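Beta-galactosidase (Trichoderma reesei, PDB 3OG2) probably hydrolyses terminal non-reducing beta-D-galactose residues from beta-D-galactosides, as a glycoprotein glycosidase of family 35. Local coordinates at residues 457-462 against 481-486; 538-543 against 547-552; 783-788 against 916-921; 958-961 against 967-970. One frame throughout, in Å; residues are numbered along the deposited sequence.

In the fold
The four contacts form two pairs on opposite sides of the chain's centre. Interactions 1 and 2, with centres about 10 Å apart, lie in the second domain and share a mixed sheet: strand 481-487 runs beside strand 545-551, joined by backbone bonds between Leu483 or Leu485 and Tyr548. Interactions 3 and 4, centres about 13 Å apart, meet where strand 917-923 pairs with 953-962 in an all-beta domain. From interaction 1 to interaction 3 the centres are about 55 Å apart. Interaction 3 alone comes near the galactose site: the side chain of Thr785 is about 12 Å from that of Glu122, a galactose-binding residue. Interactions 1, 2 and 4 are away from it.

Interaction 1: 457-462 against 481-486; sequences YPVGKF and TVLVLY
Val459 and Leu483 mark the closest approach of the two backbones, their CA atoms 7.4 Å apart, a spacing at which side chains rather than main-chain bonds make the contact. Val459 opens a type II' beta turn that ends at Phe462, with Gly460 at its second position in a positive-phi conformation. Backbone bonds in both directions between Val459 and Phe462 close the turn. With CG1 anti to the backbone N (chi1 -175°), Val459 extends this methyl between two partners, 3.9 Å from Thr481 CG2 and a looser 4.3 Å from Leu483 CB. The turn links strands 450-459 and 462-467 of the large antiparallel sheet of the second domain, whereas 481-487 belongs to the five-stranded mixed sheet, so the contact packs one sheet against the other. Leu464 and Trp474 also touch Val459 here, and Leu464 reaches Leu483 as well. At the turn end, Thr481 presents its two branches to different partners: CG2 goes to the valine, while OG1 lies at the edge of the Phe462 ring, close to its plane and 3.6 Å from CE1. The phenyl and the threonine side chain run past each other in opposite directions. That hydroxyl also has a polar partner, a bridging water 2.8 Å from Thr481 OG1; the same water accepts a hydrogen bond from Lys461 N at 2.7 Å.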
loop_
_atom_site.group_PDB
_atom_site.type_symbol
_atom_site.label_atom_id
_atom_site.label_comp_id
_atom_site.label_asym_id
_atom_site.label_seq_id
_atom_site.Cartn_x
_atom_site.Cartn_y
_atom_site.Cartn_z
ATOM N N TYR A 457 16.347 23.756 -21.290
ATOM C CA TYR A 457 15.690 22.456 -21.189
ATOM C C TYR A 457 15.459 21.932 -22.585
ATOM O O TYR A 457 14.727 22.568 -23.377
ATOM C CB TYR A 457 14.374 22.648 -20.427
ATOM C CG TYR A 457 13.616 21.356 -20.247
ATOM C CD1 TYR A 457 12.676 20.939 -21.223
ATOM C CD2 TYR A 457 13.830 20.538 -19.141
ATOM C CE1 TYR A 457 11.985 19.754 -21.080
ATOM C CE2 TYR A 457 13.121 19.364 -18.991
ATOM C CZ TYR A 457 12.195 18.988 -19.956
ATOM O OH TYR A 457 11.500 17.807 -19.840
ATOM N N PRO A 458 16.005 20.779 -22.943
ATOM C CA PRO A 458 15.819 20.295 -24.307
ATOM C C PRO A 458 14.438 19.683 -24.546
ATOM O O PRO A 458 13.915 18.876 -23.738
ATOM C CB PRO A 458 16.877 19.183 -24.443
ATOM C CG PRO A 458 17.273 18.855 -23.053
ATOM C CD PRO A 458 16.874 19.934 -22.125
ATOM N N VAL A 459 13.833 20.076 -25.652
ATOM C CA VAL A 459 12.557 19.576 -26.098
ATOM C C VAL A 459 12.755 19.020 -27.498
ATOM O O VAL A 459 12.426 19.607 -28.546
ATOM C CB VAL A 459 11.470 20.651 -26.059
ATOM C CG1 VAL A 459 10.092 20.070 -26.429
ATOM C CG2 VAL A 459 11.395 21.308 -24.668
ATOM N N GLY A 460 13.392 17.862 -27.612
ATOM C CA GLY A 460 13.709 17.314 -28.942
ATOM C C GLY A 460 14.752 18.191 -29.614
ATOM O O GLY A 460 15.833 18.500 -29.103
ATOM N N LYS A 461 14.403 18.619 -30.817
ATOM C CA LYS A 461 15.301 19.532 -31.520
ATOM C C LYS A 461 15.180 20.951 -31.007
ATOM O O LYS A 461 16.026 21.723 -31.474
ATOM C CB LYS A 461 14.985 19.415 -33.027
ATOM C CG LYS A 461 15.511 18.045 -33.465
ATOM C CD LYS A 461 15.492 17.727 -34.925
ATOM C CE LYS A 461 15.734 16.234 -35.163
ATOM N NZ LYS A 461 17.129 15.837 -34.783
ATOM N N PHE A 462 14.256 21.286 -30.161
ATOM C CA PHE A 462 14.023 22.644 -29.726
ATOM C C PHE A 462 14.632 22.776 -28.349
ATOM O O PHE A 462 14.896 21.756 -27.681
ATOM C CB PHE A 462 12.523 22.927 -29.642
ATOM C CG PHE A 462 11.867 22.811 -31.000
ATOM C CD1 PHE A 462 11.323 21.624 -31.447
ATOM C CD2 PHE A 462 11.843 23.920 -31.851
ATOM C CE1 PHE A 462 10.727 21.538 -32.715
ATOM C CE2 PHE A 462 11.270 23.888 -33.123
ATOM C CZ PHE A 462 10.729 22.655 -33.547
ATOM N N THR A 481 6.546 18.599 -32.896
ATOM C CA THR A 481 6.972 18.363 -31.509
ATOM C C THR A 481 5.941 18.999 -30.603
ATOM O O THR A 481 5.535 20.128 -30.878
ATOM C CB THR A 481 8.375 18.943 -31.273
ATOM O OG1 THR A 481 9.315 18.277 -32.128
ATOM C CG2 THR A 481 8.881 18.730 -29.859
ATOM N N VAL A 482 5.498 18.287 -29.577
ATOM C CA VAL A 482 4.480 18.813 -28.683
ATOM C C VAL A 482 5.073 19.005 -27.317
ATOM O O VAL A 482 5.809 18.112 -26.834
ATOM C CB VAL A 482 3.315 17.810 -28.626
ATOM C CG1 VAL A 482 2.406 18.144 -27.458
ATOM C CG2 VAL A 482 2.565 17.848 -29.936
ATOM N N LEU A 483 4.785 20.123 -26.671
ATOM C CA LEU A 483 5.206 20.426 -25.309
ATOM C C LEU A 483 3.944 20.834 -24.526
ATOM O O LEU A 483 3.170 21.643 -25.050
ATOM C CB LEU A 483 6.196 21.595 -25.339
ATOM C CG LEU A 483 6.589 22.185 -23.994
ATOM C CD1 LEU A 483 7.337 21.172 -23.117
ATOM C CD2 LEU A 483 7.470 23.429 -24.215
ATOM N N VAL A 484 3.717 20.268 -23.363
ATOM C CA VAL A 484 2.570 20.607 -22.516
ATOM C C VAL A 484 3.121 21.225 -21.246
ATOM O O VAL A 484 3.902 20.560 -20.521
ATOM C CB VAL A 484 1.720 19.372 -22.178
ATOM C CG1 VAL A 484 0.512 19.801 -21.325
ATOM C CG2 VAL A 484 1.297 18.663 -23.470
ATOM N N LEU A 485 2.728 22.469 -21.001
ATOM C CA LEU A 485 3.172 23.249 -19.846
ATOM C C LEU A 485 1.955 23.585 -18.969
ATOM O O LEU A 485 0.833 23.748 -19.529
ATOM C CB LEU A 485 3.753 24.609 -20.295
ATOM C CG LEU A 485 4.987 24.526 -21.194
ATOM C CD1 LEU A 485 5.439 25.927 -21.587
ATOM C CD2 LEU A 485 6.108 23.794 -20.456
ATOM N N TYR A 486 2.160 23.693 -17.670
ATOM C CA TYR A 486 1.019 24.057 -16.841
ATOM C C TYR A 486 1.420 24.968 -15.692
ATOM O O TYR A 486 2.557 25.008 -15.215
ATOM C CB TYR A 486 0.257 22.814 -16.281
ATOM C CG TYR A 486 1.105 22.031 -15.270
ATOM C CD1 TYR A 486 2.019 21.081 -15.725
ATOM C CD2 TYR A 486 1.018 22.240 -13.901
ATOM C CE1 TYR A 486 2.798 20.365 -14.816
ATOM C CE2 TYR A 486 1.791 21.551 -12.992
ATOM C CZ TYR A 486 2.694 20.597 -13.470
ATOM O OH TYR A 486 3.481 19.896 -12.554
HETATM O O HOH W 1 12.035 17.898 -31.954
#

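Interaction 2: 538-543 against 547-552; sequences QVVQLG and IYMVDR
The Tyr548 ring takes Val539 over one face, with the CG1 methyl 4.2 Å above the plane and displaced toward the rim, while the other methyl, Val539 CG2, comes to 3.8 Å from Tyr548 CD2. The two side chains lie next to each other and point the same way. Beyond the ring, the tyrosine hydroxyl is hydrogen-bonded to Asp640 and Lys480. Val539 and Tyr548 form the non-hydrogen-bonded pair of an antiparallel hairpin, strands 538-542 and 545-551, whose axes pass 4.8 Å apart with their directions at 165°. On either side of this pair are hydrogen-bonded ones, Gln538 with Met549 and Val540 with Ile547. The first is joined by Met549 N to Gln538 O at 2.8 Å and by the reverse bond; the second includes an almost straight bond, Ile547 N to Val540 O at 2.9 Å (174° at the hydrogen). On the opposite face of the sheet, Met549 folds back at its last torsion (chi3 -89°), which brings CE to 3.6 Å from Val540 CG2 and 4.0 Å from Gln538 CB. Leu529 and Trp531 of strand 527-532 cover this face. The Gln538 amide turns away from the hairpin: OE1 accepts from the backbone of Asn516 and Val517, and NE2 gives to Ala536 O. Near the turn, Gln541 NE2 donates to Gly543 O at 2.8 Å, tilted somewhat out of its amide plane.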
loop_
_atom_site.group_PDB
_atom_site.type_symbol
_atom_site.label_atom_id
_atom_site.label_comp_id
_atom_site.label_asym_id
_atom_site.label_seq_id
_atom_site.Cartn_x
_atom_site.Cartn_y
_atom_site.Cartn_z
ATOM N N GLN A 538 -4.351 27.671 -23.814
ATOM C CA GLN A 538 -3.727 28.449 -24.853
ATOM C C GLN A 538 -2.852 27.502 -25.702
ATOM O O GLN A 538 -2.219 26.594 -25.144
ATOM C CB GLN A 538 -2.815 29.544 -24.279
ATOM C CG GLN A 538 -3.415 30.306 -23.113
ATOM C CD GLN A 538 -4.627 31.125 -23.506
ATOM O OE1 GLN A 538 -4.442 32.102 -24.281
ATOM N NE2 GLN A 538 -5.817 30.809 -22.963
ATOM N N VAL A 539 -2.808 27.720 -27.004
ATOM C CA VAL A 539 -1.979 26.858 -27.843
ATOM C C VAL A 539 -1.294 27.783 -28.838
ATOM O O VAL A 539 -1.959 28.588 -29.491
ATOM C CB VAL A 539 -2.781 25.781 -28.599
ATOM C CG1 VAL A 539 -1.864 24.890 -29.467
ATOM C CG2 VAL A 539 -3.583 24.901 -27.653
ATOM N N VAL A 540 0.011 27.639 -28.975
ATOM C CA VAL A 540 0.806 28.395 -29.925
ATOM C C VAL A 540 1.695 27.436 -30.719
ATOM O O VAL A 540 2.262 26.489 -30.161
ATOM C CB VAL A 540 1.688 29.462 -29.219
ATOM C CG1 VAL A 540 2.613 30.158 -30.234
ATOM C CG2 VAL A 540 0.807 30.456 -28.481
ATOM N N GLN A 541 1.801 27.693 -32.013
ATOM C CA GLN A 541 2.681 26.936 -32.891
ATOM C C GLN A 541 3.881 27.803 -33.295
ATOM O O GLN A 541 3.708 28.939 -33.753
ATOM C CB GLN A 541 1.933 26.506 -34.150
ATOM C CG GLN A 541 2.896 25.751 -35.071
ATOM C CD GLN A 541 2.185 25.187 -36.274
ATOM O OE1 GLN A 541 1.008 25.507 -36.440
ATOM N NE2 GLN A 541 2.871 24.385 -37.093
ATOM N N LEU A 542 5.082 27.292 -33.079
ATOM C CA LEU A 542 6.334 27.919 -33.470
ATOM C C LEU A 542 7.071 26.992 -34.419
ATOM O O LEU A 542 7.736 26.038 -34.016
ATOM C CB LEU A 542 7.210 28.247 -32.264
ATOM C CG LEU A 542 6.596 28.983 -31.074
ATOM C CD1 LEU A 542 7.612 29.098 -29.946
ATOM C CD2 LEU A 542 6.082 30.348 -31.496
ATOM N N GLY A 543 7.002 27.218 -35.712
ATOM C CA GLY A 543 7.581 26.232 -36.620
ATOM C C GLY A 543 6.813 24.933 -36.452
ATOM O O GLY A 543 5.588 24.876 -36.529
ATOM N N ILE A 547 2.978 24.241 -28.550
ATOM C CA ILE A 547 2.951 24.286 -27.089
ATOM C C ILE A 547 1.500 24.436 -26.619
ATOM O O ILE A 547 0.820 25.364 -27.073
ATOM C CB ILE A 547 3.843 25.396 -26.504
ATOM C CG1 ILE A 547 5.207 25.448 -27.194
ATOM C CG2 ILE A 547 3.972 25.175 -25.002
ATOM C CD1 ILE A 547 5.412 26.602 -28.169
ATOM N N TYR A 548 1.114 23.508 -25.751
ATOM C CA TYR A 548 -0.201 23.530 -25.106
ATOM C C TYR A 548 0.002 24.042 -23.711
ATOM O O TYR A 548 0.795 23.452 -22.944
ATOM C CB TYR A 548 -0.782 22.123 -25.079
ATOM C CG TYR A 548 -1.057 21.522 -26.433
ATOM C CD1 TYR A 548 -0.013 21.047 -27.234
ATOM C CD2 TYR A 548 -2.336 21.394 -26.953
ATOM C CE1 TYR A 548 -0.237 20.491 -28.474
ATOM C CE2 TYR A 548 -2.570 20.834 -28.213
ATOM C CZ TYR A 548 -1.517 20.391 -28.981
ATOM O OH TYR A 548 -1.737 19.806 -30.219
ATOM N N MET A 549 -0.666 25.143 -23.352
ATOM C CA MET A 549 -0.487 25.830 -22.073
ATOM C C MET A 549 -1.772 25.677 -21.276
ATOM O O MET A 549 -2.783 26.274 -21.700
ATOM C CB MET A 549 -0.170 27.285 -22.341
ATOM C CG MET A 549 1.256 27.490 -22.902
ATOM S SD MET A 549 1.387 29.101 -23.733
ATOM C CE MET A 549 0.886 28.598 -25.367
ATOM N N VAL A 550 -1.763 24.943 -20.184
ATOM C CA VAL A 550 -2.978 24.642 -19.458
ATOM C C VAL A 550 -2.840 24.984 -17.972
ATOM O O VAL A 550 -1.733 25.217 -17.477
ATOM C CB VAL A 550 -3.351 23.145 -19.603
ATOM C CG1 VAL A 550 -3.635 22.828 -21.072
ATOM C CG2 VAL A 550 -2.267 22.227 -19.044
ATOM N N ASP A 551 -3.987 24.988 -17.263
ATOM C CA ASP A 551 -3.847 25.099 -15.809
ATOM C C ASP A 551 -3.671 23.707 -15.234
ATOM O O ASP A 551 -3.864 22.636 -15.847
ATOM C CB ASP A 551 -5.010 25.856 -15.207
ATOM C CG ASP A 551 -6.328 25.122 -15.250
ATOM O OD1 ASP A 551 -6.488 24.161 -16.040
ATOM O OD2 ASP A 551 -7.226 25.589 -14.512
ATOM N N ARG A 552 -3.278 23.682 -13.950
ATOM C CA ARG A 552 -2.997 22.412 -13.270
ATOM C C ARG A 552 -4.180 21.483 -13.294
ATOM O O ARG A 552 -4.043 20.287 -13.529
ATOM C CB ARG A 552 -2.662 22.714 -11.791
ATOM C CG ARG A 552 -2.327 21.436 -11.058
ATOM C CD ARG A 552 -2.292 21.689 -9.534
ATOM N NE ARG A 552 -1.151 22.515 -9.134
ATOM C CZ ARG A 552 -1.086 23.748 -8.687
ATOM N NH1 ARG A 552 -2.168 24.543 -8.485
ATOM N NH2 ARG A 552 0.119 24.214 -8.413
#

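Interaction 3: 783-788 against 916-921; sequences DSTGLD and PYRALL
Asp783 and Arg918 hold this contact together through a single short salt bridge, Arg918 NH2 to Asp783 OD2 at 2.8 Å with 156° at the hydrogen. The carboxylate oxygen comes in at the edge of the guanidinium, near its plane, and receives the N-H on its anti lone pair, away from OD1. Because the two planar groups are turned 73° apart, the aspartate does not pair side by side with two guanidinium nitrogens. Arg918 NE instead donates a hydrogen bond to a water 2.9 Å away, which returns only a weak bond to Asp783 OD2. A bend at chi3 (68°) swings the guanidinium across to the aspartate. Both residues are buried and further held outside: OD2 also meets Lys930, OD1 meets Thr712, and NH1 reaches Ala737 O. Two cations on one oxygen would be expected to keep the carboxylate charged. The looser part belongs to Thr785, which is partly exposed and gives only a methyl, CG2, 3.9 Å from Arg918 NH2 at the guanidinium edge; its hydroxyl bonds instead to Ser736 O. Between these residues Ser784 shapes the loop, its OG accepting from Gly786 N at 3.1 Å in an ST turn. Further on, Leu787 N bonds to Ser124, close in sequence to the galactose-binding Glu122. The arrangement is a buried ion pair linking the two all-beta domains, beside the loop that runs toward the sugar site.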
loop_
_atom_site.group_PDB
_atom_site.type_symbol
_atom_site.label_atom_id
_atom_site.label_comp_id
_atom_site.label_asym_id
_atom_site.label_seq_id
_atom_site.Cartn_x
_atom_site.Cartn_y
_atom_site.Cartn_z
ATOM N N ASP A 783 -8.975 -12.833 22.233
ATOM C CA ASP A 783 -8.724 -12.497 20.834
ATOM C C ASP A 783 -7.257 -12.133 20.632
ATOM O O ASP A 783 -6.603 -11.681 21.569
ATOM C CB ASP A 783 -9.483 -11.244 20.385
ATOM C CG ASP A 783 -9.623 -11.258 18.860
ATOM O OD1 ASP A 783 -9.601 -12.352 18.221
ATOM O OD2 ASP A 783 -9.710 -10.145 18.264
ATOM N N SER A 784 -6.744 -12.263 19.428
ATOM C CA SER A 784 -5.446 -11.728 19.065
ATOM C C SER A 784 -5.617 -10.810 17.872
ATOM O O SER A 784 -6.269 -11.219 16.886
ATOM C CB SER A 784 -4.450 -12.832 18.671
ATOM O OG SER A 784 -3.237 -12.183 18.212
ATOM N N THR A 785 -5.035 -9.619 17.954
ATOM C CA THR A 785 -5.099 -8.720 16.778
ATOM C C THR A 785 -3.828 -8.856 15.956
ATOM O O THR A 785 -3.559 -8.030 15.081
ATOM C CB THR A 785 -5.338 -7.273 17.240
ATOM O OG1 THR A 785 -4.360 -7.023 18.269
ATOM C CG2 THR A 785 -6.758 -7.138 17.793
ATOM N N GLY A 786 -3.057 -9.901 16.183
ATOM C CA GLY A 786 -1.853 -10.211 15.370
ATOM C C GLY A 786 -0.639 -10.301 16.262
ATOM O O GLY A 786 -0.726 -10.021 17.478
ATOM N N LEU A 787 0.496 -10.672 15.724
ATOM C CA LEU A 787 1.742 -10.690 16.494
ATOM C C LEU A 787 2.470 -9.373 16.254
ATOM O O LEU A 787 2.350 -8.758 15.159
ATOM C CB LEU A 787 2.611 -11.865 16.008
ATOM C CG LEU A 787 1.881 -13.216 16.129
ATOM C CD1 LEU A 787 2.804 -14.351 15.702
ATOM C CD2 LEU A 787 1.376 -13.425 17.556
ATOM N N ASP A 788 3.170 -8.904 17.271
ATOM C CA ASP A 788 3.828 -7.614 17.154
ATOM C C ASP A 788 5.002 -7.679 16.162
ATOM O O ASP A 788 5.568 -8.749 15.895
ATOM C CB ASP A 788 4.377 -7.168 18.518
ATOM C CG ASP A 788 3.263 -6.832 19.509
ATOM O OD1 ASP A 788 2.085 -6.580 19.140
ATOM O OD2 ASP A 788 3.539 -6.767 20.733
ATOM N N PRO A 916 -21.281 -3.301 23.639
ATOM C CA PRO A 916 -20.075 -3.568 22.868
ATOM C C PRO A 916 -19.992 -4.968 22.270
ATOM O O PRO A 916 -20.389 -5.957 22.913
ATOM C CB PRO A 916 -18.959 -3.378 23.915
ATOM C CG PRO A 916 -19.658 -3.696 25.210
ATOM C CD PRO A 916 -21.066 -3.192 25.104
ATOM N N TYR A 917 -19.481 -5.045 21.026
ATOM C CA TYR A 917 -19.287 -6.339 20.416
ATOM C C TYR A 917 -18.105 -6.274 19.430
ATOM O O TYR A 917 -17.707 -5.192 19.015
ATOM C CB TYR A 917 -20.540 -6.835 19.691
ATOM C CG TYR A 917 -20.966 -6.052 18.461
ATOM C CD1 TYR A 917 -21.730 -4.885 18.583
ATOM C CD2 TYR A 917 -20.631 -6.498 17.205
ATOM C CE1 TYR A 917 -22.121 -4.181 17.462
ATOM C CE2 TYR A 917 -21.032 -5.793 16.078
ATOM C CZ TYR A 917 -21.767 -4.656 16.201
ATOM O OH TYR A 917 -22.160 -3.989 15.064
ATOM N N ARG A 918 -17.674 -7.503 19.137
ATOM C CA ARG A 918 -16.643 -7.674 18.113
ATOM C C ARG A 918 -17.260 -8.520 17.017
ATOM O O ARG A 918 -18.057 -9.426 17.341
ATOM C CB ARG A 918 -15.379 -8.353 18.682
ATOM C CG ARG A 918 -14.877 -7.512 19.867
ATOM C CD ARG A 918 -13.722 -8.170 20.584
ATOM N NE ARG A 918 -12.441 -8.269 19.851
ATOM C CZ ARG A 918 -11.475 -7.384 19.922
ATOM N NH1 ARG A 918 -11.639 -6.271 20.652
ATOM N NH2 ARG A 918 -10.357 -7.586 19.240
ATOM N N ALA A 919 -16.976 -8.249 15.775
ATOM C CA ALA A 919 -17.526 -9.073 14.697
ATOM C C ALA A 919 -16.399 -9.391 13.717
ATOM O O ALA A 919 -15.399 -8.642 13.579
ATOM C CB ALA A 919 -18.637 -8.319 13.947
ATOM N N LEU A 920 -16.529 -10.513 13.063
ATOM C CA LEU A 920 -15.664 -10.918 11.962
ATOM C C LEU A 920 -16.543 -11.028 10.700
ATOM O O LEU A 920 -17.629 -11.590 10.772
ATOM C CB LEU A 920 -15.002 -12.257 12.225
ATOM C CG LEU A 920 -14.129 -12.324 13.467
ATOM C CD1 LEU A 920 -13.751 -13.761 13.753
ATOM C CD2 LEU A 920 -12.852 -11.502 13.204
ATOM N N LEU A 921 -16.003 -10.510 9.608
ATOM C CA LEU A 921 -16.693 -10.545 8.315
ATOM C C LEU A 921 -16.015 -11.588 7.416
ATOM O O LEU A 921 -14.788 -11.491 7.241
ATOM C CB LEU A 921 -16.643 -9.153 7.662
ATOM C CG LEU A 921 -17.191 -9.095 6.243
ATOM C CD1 LEU A 921 -18.708 -9.322 6.188
ATOM C CD2 LEU A 921 -16.852 -7.709 5.667
HETATM O O HOH W 2 -12.485 -10.125 17.608
#

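Interaction 4: 958-961 against 967-970; sequences VALW and GAKV
Leu960 supplies most of the contact from its strand, reaching across to the extended loop segment with both methyls. Its CG lies opposite the backbone N (chi1 172°) and chi2 is 64°, a common leucine conformation that sends the two branches to different targets. CD2 sits 3.6 Å from the carbonyl oxygen of Ala968 and 4.2 Å from Lys969 CA, so it packs on main chain. CD1 faces side chains instead, with Ala968 CB and Val970 CG2 each 4.5 Å away, which is loose van der Waals packing. The nearly extended backbone at Ala968 and Lys969 sets this up: Ala968 and Val970 turn their CB atoms toward the strand and Lys969 turns away to the exposed side. The two backbones stay apart, CA to CA 7.5 Å between Leu960 and Lys969. Next in the strand, Trp961 leaves by the other face, where its NE1 bonds to Ser741 OG. Tyr917 of strand 917-923 touches Leu960, Ala968 and Val970, filling in beside the contact. Strand 953-962, held between 917-923 and 883-894, thus has the loop leading to strand 973-977 laid over its Leu960 side.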
loop_
_atom_site.group_PDB
_atom_site.type_symbol
_atom_site.label_atom_id
_atom_site.label_comp_id
_atom_site.label_asym_id
_atom_site.label_seq_id
_atom_site.Cartn_x
_atom_site.Cartn_y
_atom_site.Cartn_z
ATOM N N VAL A 958 -20.961 -13.417 9.251
ATOM C CA VAL A 958 -20.712 -12.443 10.290
ATOM C C VAL A 958 -20.666 -13.196 11.631
ATOM O O VAL A 958 -21.659 -13.787 12.055
ATOM C CB VAL A 958 -21.804 -11.377 10.327
ATOM C CG1 VAL A 958 -21.557 -10.379 11.466
ATOM C CG2 VAL A 958 -21.923 -10.670 9.000
ATOM N N ALA A 959 -19.510 -13.133 12.310
ATOM C CA ALA A 959 -19.398 -13.615 13.687
ATOM C C ALA A 959 -19.739 -12.436 14.585
ATOM O O ALA A 959 -19.304 -11.349 14.310
ATOM C CB ALA A 959 -17.999 -14.168 13.999
ATOM N N LEU A 960 -20.491 -12.730 15.637
ATOM C CA LEU A 960 -20.904 -11.704 16.599
ATOM C C LEU A 960 -20.504 -12.186 17.981
ATOM O O LEU A 960 -21.057 -13.189 18.452
ATOM C CB LEU A 960 -22.430 -11.503 16.487
ATOM C CG LEU A 960 -23.054 -10.601 17.552
ATOM C CD1 LEU A 960 -22.495 -9.203 17.382
ATOM C CD2 LEU A 960 -24.568 -10.647 17.447
ATOM N N TRP A 961 -19.596 -11.465 18.618
ATOM C CA TRP A 961 -19.126 -11.756 19.959
ATOM C C TRP A 961 -19.656 -10.615 20.832
ATOM O O TRP A 961 -19.117 -9.496 20.766
ATOM C CB TRP A 961 -17.599 -11.900 19.959
ATOM C CG TRP A 961 -16.923 -12.040 21.291
ATOM C CD1 TRP A 961 -17.406 -12.152 22.575
ATOM C CD2 TRP A 961 -15.489 -12.094 21.486
ATOM N NE1 TRP A 961 -16.399 -12.261 23.506
ATOM C CE2 TRP A 961 -15.206 -12.224 22.847
ATOM C CE3 TRP A 961 -14.440 -12.033 20.555
ATOM C CZ2 TRP A 961 -13.896 -12.298 23.356
ATOM C CZ3 TRP A 961 -13.145 -12.103 21.033
ATOM C CH2 TRP A 961 -12.883 -12.234 22.419
ATOM N N GLY A 967 -25.871 -8.967 26.081
ATOM C CA GLY A 967 -25.783 -9.355 24.689
ATOM C C GLY A 967 -25.452 -8.217 23.739
ATOM O O GLY A 967 -24.920 -7.171 24.174
ATOM N N ALA A 968 -25.733 -8.449 22.435
ATOM C CA ALA A 968 -25.377 -7.446 21.418
ATOM C C ALA A 968 -26.087 -7.789 20.129
ATOM O O ALA A 968 -26.540 -8.908 19.899
ATOM C CB ALA A 968 -23.855 -7.367 21.223
ATOM N N LYS A 969 -26.115 -6.772 19.252
ATOM C CA LYS A 969 -26.619 -6.991 17.890
ATOM C C LYS A 969 -25.922 -6.002 16.973
ATOM O O LYS A 969 -25.388 -4.989 17.417
ATOM C CB LYS A 969 -28.140 -6.811 17.852
ATOM C CG LYS A 969 -28.590 -5.382 18.090
ATOM C CD LYS A 969 -30.112 -5.323 18.137
ATOM C CE LYS A 969 -30.675 -6.084 19.307
ATOM N NZ LYS A 969 -30.400 -5.444 20.635
ATOM N N VAL A 970 -25.947 -6.310 15.703
ATOM C CA VAL A 970 -25.466 -5.398 14.679
ATOM C C VAL A 970 -26.574 -4.386 14.402
ATOM O O VAL A 970 -27.656 -4.795 13.968
ATOM C CB VAL A 970 -25.068 -6.139 13.399
ATOM C CG1 VAL A 970 -24.584 -5.123 12.342
ATOM C CG2 VAL A 970 -23.989 -7.162 13.678
#